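Local coordinates for carbonic anhydrase (Neosartorya fumigata, PDB 7COI) that catalyses the reversible hydration of carbon dioxide to hydrogencarbonate as a zinc-dependent beta-class carbonic anhydrase, at the interface of chains A and B. Residues are numbered along the deposited sequence; one frame, centred on the assembly and turned at random. Chains: chain A/B, Carbonic anhydrase.

The interface of chains A and B. Residues chain A 140, 142, 151, 153, 196; chain B 140, 142, 151, 153, 196.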
ATOM      1  N   HIS A 140       0.475  -3.906  17.244  1.00 13.53           N
ATOM      2  CA  HIS A 140       1.036  -3.844  15.880  1.00 13.44           C
ATOM      3  C   HIS A 140       2.552  -3.763  15.973  1.00 12.13           C
ATOM      4  O   HIS A 140       3.094  -2.853  16.639  1.00 15.22           O
ATOM      5  CB  HIS A 140       0.462  -2.645  15.127  1.00 12.98           C
ATOM      6  CG  HIS A 140       0.781  -2.606  13.671  1.00 12.88           C
ATOM      7  ND1 HIS A 140       0.529  -3.680  12.818  1.00 12.18           N
ATOM      8  CD2 HIS A 140       1.299  -1.611  12.903  1.00 13.74           C
ATOM      9  CE1 HIS A 140       0.871  -3.334  11.587  1.00 11.62           C
ATOM     10  NE2 HIS A 140       1.365  -2.083  11.612  1.00 12.84           N
ATOM     11  N   ASN A 142       6.011  -3.876  13.294  1.00 11.21           N
ATOM     12  CA  ASN A 142       6.463  -3.794  11.893  1.00 11.35           C
ATOM     13  C   ASN A 142       7.952  -3.438  11.926  1.00 11.68           C
ATOM     14  O   ASN A 142       8.525  -3.245  13.045  1.00 11.97           O
ATOM     15  CB  ASN A 142       5.581  -2.851  11.062  1.00 12.32           C
ATOM     16  CG  ASN A 142       5.739  -1.395  11.453  1.00 12.57           C
ATOM     17  OD1 ASN A 142       6.734  -1.040  12.086  1.00 12.56           O
ATOM     18  ND2 ASN A 142       4.756  -0.561  11.092  1.00 12.96           N
ATOM     19  N   ASP A 151      -0.491   3.883   5.104  1.00 16.66           N
ATOM     20  CA  ASP A 151      -0.319   2.412   5.257  1.00 16.34           C
ATOM     21  C   ASP A 151      -1.617   1.811   5.784  1.00 15.38           C
ATOM     22  O   ASP A 151      -2.056   2.166   6.904  1.00 15.21           O
ATOM     23  CB  ASP A 151       0.865   2.115   6.167  1.00 17.27           C
ATOM     24  CG  ASP A 151       0.982   0.665   6.589  1.00 18.27           C
ATOM     25  OD1 ASP A 151       0.619  -0.212   5.783  1.00 18.38           O
ATOM     26  OD2 ASP A 151       1.383   0.455   7.723  1.00 18.44           O
ATOM     27  N   SER A 153      -2.044  -1.247   6.816  1.00 12.40           N
ATOM     28  CA  SER A 153      -1.762  -2.201   7.899  1.00 12.76           C
ATOM     29  C   SER A 153      -1.832  -1.492   9.254  1.00 11.88           C
ATOM     30  O   SER A 153      -2.696  -1.901  10.107  1.00 14.72           O
ATOM     31  CB  SER A 153      -0.436  -2.880   7.699  1.00 12.79           C
ATOM     32  OG  SER A 153      -0.254  -3.856   8.700  1.00 14.60           O
ATOM     33  N   TRP A 196       9.922   0.947   2.239  1.00 14.91           N
ATOM     34  CA  TRP A 196       9.450   0.857   3.631  1.00 14.09           C
ATOM     35  C   TRP A 196      10.226   1.871   4.496  1.00 15.24           C
ATOM     36  O   TRP A 196       9.614   2.515   5.383  1.00 14.51           O
ATOM     37  CB  TRP A 196       9.571  -0.568   4.186  1.00 13.44           C
ATOM     38  CG  TRP A 196       9.068  -0.569   5.597  1.00 13.58           C
ATOM     39  CD1 TRP A 196       9.802  -0.523   6.753  1.00 13.27           C
ATOM     40  CD2 TRP A 196       7.689  -0.506   5.985  1.00 13.54           C
ATOM     41  NE1 TRP A 196       8.969  -0.467   7.819  1.00 12.99           N
ATOM     42  CE2 TRP A 196       7.671  -0.398   7.387  1.00 12.97           C
ATOM     43  CE3 TRP A 196       6.482  -0.488   5.283  1.00 13.72           C
ATOM     44  CZ2 TRP A 196       6.487  -0.344   8.116  1.00 13.28           C
ATOM     45  CZ3 TRP A 196       5.301  -0.387   6.002  1.00 13.75           C
ATOM     46  CH2 TRP A 196       5.318  -0.323   7.397  1.00 13.55           C
TER
ATOM     47  N   HIS B 140       5.303 -10.002  13.543  1.00 11.96           N
ATOM     48  CA  HIS B 140       4.382  -9.086  12.833  1.00 11.52           C
ATOM     49  C   HIS B 140       2.967  -9.416  13.284  1.00 11.48           C
ATOM     50  O   HIS B 140       2.545 -10.588  13.155  1.00 11.85           O
ATOM     51  CB  HIS B 140       4.557  -9.212  11.309  1.00 10.90           C
ATOM     52  CG  HIS B 140       3.779  -8.227  10.514  1.00 11.92           C
ATOM     53  ND1 HIS B 140       3.918  -6.855  10.695  1.00 10.62           N
ATOM     54  CD2 HIS B 140       2.990  -8.380   9.431  1.00 12.48           C
ATOM     55  CE1 HIS B 140       3.219  -6.236   9.754  1.00 11.50           C
ATOM     56  NE2 HIS B 140       2.610  -7.136   8.997  1.00 12.38           N
ATOM     57  N   ASN B 142      -1.058  -7.850  12.786  1.00 11.28           N
ATOM     58  CA  ASN B 142      -1.931  -6.921  12.034  1.00 10.10           C
ATOM     59  C   ASN B 142      -3.379  -7.388  12.250  1.00 10.29           C
ATOM     60  O   ASN B 142      -3.613  -8.417  12.946  1.00 10.12           O
ATOM     61  CB  ASN B 142      -1.491  -6.799  10.582  1.00 11.22           C
ATOM     62  CG  ASN B 142      -1.713  -8.063   9.772  1.00 11.15           C
ATOM     63  OD1 ASN B 142      -2.531  -8.898  10.171  1.00 13.10           O
ATOM     64  ND2 ASN B 142      -1.003  -8.218   8.641  1.00 11.37           N
ATOM     65  N   ASP B 151       1.507  -6.033   0.130  1.00 13.88           N
ATOM     66  CA  ASP B 151       1.544  -5.177   1.353  1.00 14.39           C
ATOM     67  C   ASP B 151       3.022  -4.951   1.710  1.00 13.29           C
ATOM     68  O   ASP B 151       3.731  -5.941   1.979  1.00 13.04           O
ATOM     69  CB  ASP B 151       0.768  -5.828   2.486  1.00 14.24           C
ATOM     70  CG  ASP B 151       1.003  -5.197   3.845  1.00 16.18           C
ATOM     71  OD1 ASP B 151       1.208  -3.974   3.904  1.00 18.03           O
ATOM     72  OD2 ASP B 151       1.013  -5.936   4.792  1.00 16.84           O
ATOM     73  N   SER B 153       4.168  -3.619   4.451  1.00 12.37           N
ATOM     74  CA  SER B 153       4.374  -3.832   5.896  1.00 12.16           C
ATOM     75  C   SER B 153       4.775  -5.304   6.152  1.00 11.67           C
ATOM     76  O   SER B 153       5.864  -5.546   6.697  1.00 11.36           O
ATOM     77  CB  SER B 153       3.180  -3.470   6.700  1.00 13.00           C
ATOM     78  OG  SER B 153       3.484  -3.567   8.090  1.00 13.72           O
ATOM     79  N   TRP B 196      -8.753  -3.293   3.896  1.00 12.38           N
ATOM     80  CA  TRP B 196      -7.859  -4.223   4.635  1.00 12.91           C
ATOM     81  C   TRP B 196      -8.462  -5.635   4.635  1.00 13.99           C
ATOM     82  O   TRP B 196      -7.711  -6.618   4.482  1.00 14.75           O
ATOM     83  CB  TRP B 196      -7.597  -3.733   6.055  1.00 13.25           C
ATOM     84  CG  TRP B 196      -6.687  -4.680   6.767  1.00 12.64           C
ATOM     85  CD1 TRP B 196      -7.047  -5.681   7.627  1.00 13.85           C
ATOM     86  CD2 TRP B 196      -5.298  -4.873   6.477  1.00 12.03           C
ATOM     87  NE1 TRP B 196      -5.954  -6.446   7.926  1.00 13.86           N
ATOM     88  CE2 TRP B 196      -4.875  -5.978   7.240  1.00 13.96           C
ATOM     89  CE3 TRP B 196      -4.374  -4.204   5.672  1.00 13.31           C
ATOM     90  CZ2 TRP B 196      -3.548  -6.394   7.246  1.00 14.46           C
ATOM     91  CZ3 TRP B 196      -3.065  -4.635   5.655  1.00 13.88           C
ATOM     92  CH2 TRP B 196      -2.663  -5.711   6.450  1.00 14.11           C
TER
HETATM   93  O   HOH W   1       0.605  -6.097   7.444  1.00 11.51           O
HETATM   94  O   HOH W   2       2.592  -1.220   9.308  1.00 11.83           O
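A:Ser153 and B:Ser153 meet across the two-fold axis of this beta-class dimer, CB to CB at 3.8 Å, where the first turns of the two 152-164 helices come together. A side chain this small lets the helix starts approach closely. Apolar packing continues outward: the six-membered ring of B:Trp196 lies face-on against the start of A:Ser153's helix, CA over CZ3 at 3.6 Å, and A:Trp196 does the same to B:Ser153. The broad, flat indole suits this place, giving the partner's helix start a surface to pack on.

Polar contact between the chains runs through two water molecules related by the symmetry. Water 2 gathers A:His140 NE2 (2.7 Å), A:Asn142 ND2 (2.9 Å) and A:Asp151 OD2 (2.6 Å) from one chain, and B:Ser153 OG (2.8 Å) from the other. The imidazole meets it in the ring plane, and the amide N-H points almost straight at it, 166° at H. Histidine, amide, carboxylate and hydroxyl together offer the mix of donors and acceptors that a water with several partners can use. Each serine hydroxyl reaches the other chain's water because OG stands anti to its backbone N (chi1 -176° in A:Ser153).

Within each chain the aspartate also caps the helix: A:Ser153 N bonds to A:Asp151 OD1, which may ease the nearness of the two carboxylates, A:Asp151 OD1 lying 4.2 Å from B:Asp151 OD1. That N-H reaches OD1 from above the carboxylate plane, 66° out of it.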